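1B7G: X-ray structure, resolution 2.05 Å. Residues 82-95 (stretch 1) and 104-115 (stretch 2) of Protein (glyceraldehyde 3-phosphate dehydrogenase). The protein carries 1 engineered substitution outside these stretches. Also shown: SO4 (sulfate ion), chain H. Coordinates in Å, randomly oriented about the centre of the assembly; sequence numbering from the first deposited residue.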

# COMPACT_ATOMS: atom_id res chain seq x y z
N VAL A 82 -25.60 3.96 3.39
CA VAL A 82 -24.69 3.82 2.27
C VAL A 82 -24.54 2.30 1.99
O VAL A 82 -23.95 1.55 2.77
N ASP A 83 -25.19 1.85 0.93
CA ASP A 83 -25.17 0.42 0.59
C ASP A 83 -23.95 0.15 -0.29
O ASP A 83 -23.87 0.70 -1.39
N THR A 84 -23.06 -0.67 0.22
CA THR A 84 -21.83 -1.04 -0.48
C THR A 84 -21.69 -2.55 -0.52
O THR A 84 -20.59 -3.10 -0.43
N THR A 85 -22.81 -3.24 -0.65
CA THR A 85 -22.89 -4.67 -0.74
C THR A 85 -22.49 -5.13 -2.16
O THR A 85 -22.55 -4.35 -3.09
N PRO A 86 -22.32 -6.41 -2.34
CA PRO A 86 -21.90 -6.96 -3.63
C PRO A 86 -22.87 -6.66 -4.74
O PRO A 86 -24.06 -6.36 -4.49
N ASN A 87 -22.47 -6.66 -6.03
CA ASN A 87 -23.44 -6.36 -7.09
C ASN A 87 -24.66 -7.26 -6.92
O ASN A 87 -24.55 -8.47 -6.72
N GLY A 88 -25.85 -6.66 -7.05
CA GLY A 88 -27.07 -7.44 -6.92
C GLY A 88 -27.62 -7.50 -5.50
O GLY A 88 -28.82 -7.66 -5.32
N VAL A 89 -26.79 -7.33 -4.48
CA VAL A 89 -27.30 -7.39 -3.09
C VAL A 89 -28.02 -6.12 -2.74
O VAL A 89 -29.00 -6.09 -1.98
N GLY A 90 -27.69 -5.00 -3.38
CA GLY A 90 -28.35 -3.73 -3.10
C GLY A 90 -29.84 -3.80 -3.38
O GLY A 90 -30.64 -3.29 -2.62
N ALA A 91 -30.19 -4.45 -4.47
CA ALA A 91 -31.55 -4.67 -4.90
C ALA A 91 -32.30 -5.56 -3.91
O ALA A 91 -33.52 -5.49 -3.82
N GLN A 92 -31.58 -6.43 -3.23
CA GLN A 92 -32.18 -7.28 -2.20
C GLN A 92 -32.48 -6.44 -0.97
O GLN A 92 -33.51 -6.66 -0.36
N TYR A 93 -31.65 -5.42 -0.66
CA TYR A 93 -31.95 -4.55 0.46
C TYR A 93 -32.90 -3.41 0.10
O TYR A 93 -33.56 -2.87 1.00
N LYS A 94 -33.07 -3.08 -1.19
CA LYS A 94 -33.97 -1.97 -1.53
C LYS A 94 -35.33 -2.02 -0.87
O LYS A 94 -35.77 -1.06 -0.23
N PRO A 95 -36.09 -3.10 -0.94
CA PRO A 95 -37.39 -3.20 -0.28
C PRO A 95 -37.30 -3.02 1.23
O PRO A 95 -38.20 -2.42 1.84
N ALA A 104 -31.32 5.85 0.85
CA ALA A 104 -30.15 5.00 0.62
C ALA A 104 -29.34 5.36 -0.63
O ALA A 104 -29.88 5.79 -1.63
N ILE A 105 -28.03 5.15 -0.51
CA ILE A 105 -27.08 5.41 -1.60
C ILE A 105 -26.58 4.05 -2.12
O ILE A 105 -26.08 3.26 -1.28
N PHE A 106 -26.71 3.78 -3.42
CA PHE A 106 -26.23 2.45 -3.89
C PHE A 106 -25.00 2.57 -4.77
O PHE A 106 -24.66 3.66 -5.23
N GLN A 107 -24.29 1.46 -4.99
CA GLN A 107 -23.07 1.49 -5.79
C GLN A 107 -23.35 1.16 -7.25
O GLN A 107 -24.40 0.60 -7.56
N GLY A 108 -22.43 1.49 -8.14
CA GLY A 108 -22.60 1.33 -9.56
C GLY A 108 -22.88 0.00 -10.18
O GLY A 108 -23.27 -0.10 -11.36
N GLY A 109 -22.70 -1.09 -9.46
CA GLY A 109 -22.88 -2.45 -9.88
C GLY A 109 -24.36 -2.84 -9.88
O GLY A 109 -24.74 -3.88 -10.42
N GLU A 110 -25.18 -2.02 -9.25
CA GLU A 110 -26.61 -2.22 -9.22
C GLU A 110 -27.26 -1.71 -10.51
O GLU A 110 -26.65 -0.89 -11.20
N LYS A 111 -28.44 -2.21 -10.80
CA LYS A 111 -29.19 -1.71 -11.95
C LYS A 111 -29.68 -0.29 -11.69
O LYS A 111 -30.01 0.04 -10.54
N ALA A 112 -29.81 0.55 -12.72
CA ALA A 112 -30.26 1.93 -12.51
C ALA A 112 -31.61 2.01 -11.83
O ALA A 112 -31.83 2.90 -10.98
N GLU A 113 -32.49 1.03 -12.09
CA GLU A 113 -33.79 1.03 -11.44
C GLU A 113 -33.77 0.87 -9.94
O GLU A 113 -34.83 1.05 -9.31
N VAL A 114 -32.69 0.47 -9.28
CA VAL A 114 -32.67 0.32 -7.83
C VAL A 114 -32.83 1.67 -7.14
O VAL A 114 -33.26 1.80 -6.00
N ALA A 115 -32.49 2.76 -7.81
CA ALA A 115 -32.53 4.11 -7.31
C ALA A 115 -33.52 5.00 -8.08
O ALA A 115 -34.05 4.61 -9.10

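Two parallel strands bring the stretches together, and a carboxylate then holds the start of a helix. Val82 pairs with Ile105 in parallel register, and Asp83 N donates to Ile105 O at 2.8 Å. Val82 (chi1 t) and Ile105 (m, m) lie on the same face of the sheet. Their side chains meet loosely, Val82 CG2 to Ile105 CG1 at 4.4 Å, and the end of Ile105 leads away.

Asp83 points toward stretch 2 with chi1 t. Asp83 OD1 turns back to its own loop, accepting from Thr85 OG1 at 2.6 Å and Thr85 N at 3.1 Å. Thr85 is in the p rotamer. Water 1 joins the stretches here: water 1 accepts from Gln107 N at 3.0 Å and lies 2.9 Å from Asp83 OD1. Asp83 OD2 lies 3.9 Å from Phe106 CE2.

Gln107 also points toward its partner stretch. Its m, m conformation folds the amide back along strand 82-83, where Gln107 NE2 donates to Asp83 O at 3.1 Å. Gln107 NE2 is also 3.9 Å from Val82 CG1 and 3.8 Å from Thr84 CG2.

Glu110 is the main polar anchor and is buried. Its CA-to-CB bond points sideways, but chi1 and chi2, both m, bring the carboxylate to the backbone amides of 88-91. Glu110 OE2 accepts from Gly90 N at 2.9 Å and, weakly, from Gly88 N at 2.8 Å. Glu110 OE1 takes a weak bond from Ala91 N at 3.1 Å. The negative charge thus meets several N-H groups near the start of the helix. Water 2 lies between the stretches, 3.0 Å from Glu110 OE2 and 2.6 Å from Thr85 O.

Glycines make room for this packing. A CB on Gly90 would clash with Glu110 CD and Phe106 CD2. One on Gly109 would clash with Asn87 OD1, which sits 3.3 Å from Gly109 CA. Asn87 is m; water 3 donates to Asn87 OD1 (2.9 Å) and accepts a weak bond from Gly109 N (3.0 Å).

Phe106 (chi1 m) starts sideways, but its ring reaches the helix. Gly90 O is 3.2 Å from Phe106 CE2, and Lys94 CD is 3.7 Å from Phe106 CZ; both approach obliquely. Lys94 points toward stretch 2. Its t, p, t, m chain passes the ring and delivers Lys94 NZ to Val114 O at 2.9 Å, a hydrogen bond. Val114 (p) places Val114 CG2 4.3 Å from Ala91 CB and 4.0 Å from Lys94 CB.

Lys111 makes no contact with stretch 1. A sulfate, probably from the crystallisation liquor, accepts from Ala112 N through SO4 O3 at 2.6 Å.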

# COMPACT_ATOMS: atom_id res chain seq x y z
CB VAL A 82 -23.29 4.39 2.41
CG1 VAL A 82 -22.50 4.21 1.09
CG2 VAL A 82 -23.31 5.90 2.71
CB ASP A 83 -26.47 0.01 -0.09
CG ASP A 83 -26.54 -1.47 -0.41
OD1 ASP A 83 -25.60 -2.05 -0.99
OD2 ASP A 83 -27.59 -2.08 -0.10
CB THR A 84 -20.58 -0.42 0.15
OG1 THR A 84 -20.44 -0.84 1.51
CG2 THR A 84 -20.60 1.09 0.11
CB THR A 85 -24.34 -5.15 -0.48
OG1 THR A 85 -25.23 -4.58 -1.45
CG2 THR A 85 -24.78 -4.72 0.91
CB PRO A 86 -21.63 -8.42 -3.33
CG PRO A 86 -21.50 -8.54 -1.84
CD PRO A 86 -22.37 -7.45 -1.26
CB ASN A 87 -22.94 -6.52 -8.51
CG ASN A 87 -21.62 -5.84 -8.77
OD1 ASN A 87 -21.29 -4.82 -8.16
ND2 ASN A 87 -20.83 -6.41 -9.67
CB VAL A 89 -26.15 -7.75 -2.15
CG1 VAL A 89 -26.57 -7.79 -0.69
CG2 VAL A 89 -25.56 -9.12 -2.55
CB ALA A 91 -31.53 -5.35 -6.28
CB GLN A 92 -31.25 -8.43 -1.86
CG GLN A 92 -31.06 -9.39 -3.05
CD GLN A 92 -30.14 -10.54 -2.69
OE1 GLN A 92 -29.96 -10.87 -1.51
NE2 GLN A 92 -29.56 -11.17 -3.70
CB TYR A 93 -30.69 -3.99 1.11
CG TYR A 93 -30.04 -4.96 2.07
CD1 TYR A 93 -30.52 -5.07 3.38
CD2 TYR A 93 -28.97 -5.74 1.69
CE1 TYR A 93 -29.95 -5.96 4.26
CE2 TYR A 93 -28.39 -6.63 2.56
CZ TYR A 93 -28.89 -6.73 3.85
OH TYR A 93 -28.30 -7.61 4.73
CB LYS A 94 -33.98 -1.75 -3.04
CG LYS A 94 -34.95 -0.69 -3.52
CD LYS A 94 -34.63 0.67 -2.95
CE LYS A 94 -35.67 1.70 -3.37
NZ LYS A 94 -35.89 1.76 -4.82
CB PRO A 95 -37.90 -4.58 -0.65
CG PRO A 95 -36.72 -5.35 -1.14
CD PRO A 95 -35.76 -4.33 -1.70
CB ALA A 104 -30.54 3.55 0.57
CB ILE A 105 -25.85 6.18 -1.14
CG1 ILE A 105 -26.16 7.42 -0.27
CG2 ILE A 105 -25.01 6.61 -2.34
CD1 ILE A 105 -27.04 8.44 -0.95
CB PHE A 106 -27.30 1.65 -4.57
CG PHE A 106 -28.57 1.31 -3.86
CD1 PHE A 106 -29.63 2.22 -3.86
CD2 PHE A 106 -28.75 0.11 -3.23
CE1 PHE A 106 -30.82 1.90 -3.25
CE2 PHE A 106 -29.92 -0.21 -2.58
CZ PHE A 106 -30.97 0.70 -2.61
CB GLN A 107 -21.97 0.61 -5.18
CG GLN A 107 -21.69 1.04 -3.71
CD GLN A 107 -21.60 2.52 -3.53
OE1 GLN A 107 -20.82 3.19 -4.20
NE2 GLN A 107 -22.41 3.10 -2.61
CB GLU A 110 -27.22 -1.42 -8.04
CG GLU A 110 -26.77 -2.00 -6.70
CD GLU A 110 -27.18 -3.43 -6.46
OE1 GLU A 110 -28.31 -3.83 -6.83
OE2 GLU A 110 -26.41 -4.20 -5.85
CB LYS A 111 -30.40 -2.61 -12.24
CG LYS A 111 -30.06 -4.02 -12.68
CD LYS A 111 -31.29 -4.86 -12.97
CE LYS A 111 -31.05 -6.32 -12.59
NZ LYS A 111 -32.26 -7.13 -12.95
CB ALA A 112 -30.29 2.72 -13.83
CB GLU A 113 -34.67 -0.09 -12.06
CG GLU A 113 -34.48 -1.41 -11.31
CD GLU A 113 -35.02 -2.62 -12.03
OE1 GLU A 113 -35.59 -2.46 -13.13
OE2 GLU A 113 -34.85 -3.75 -11.52
CB VAL A 114 -31.36 -0.37 -7.40
CG1 VAL A 114 -30.22 0.65 -7.37
CG2 VAL A 114 -31.47 -1.04 -6.03
CB ALA A 115 -31.14 4.75 -7.53
S SO4 H . -29.43 -1.12 -16.06
O1 SO4 H . -30.87 -0.88 -16.48
O2 SO4 H . -29.35 -2.46 -15.41
O3 SO4 H . -28.96 -0.05 -15.15
O4 SO4 H . -28.61 -1.13 -17.33
O HOH W 1 -25.22 -1.07 -3.73
O HOH W 2 -23.87 -3.02 -4.88
O HOH W 3 -22.21 -2.46 -6.85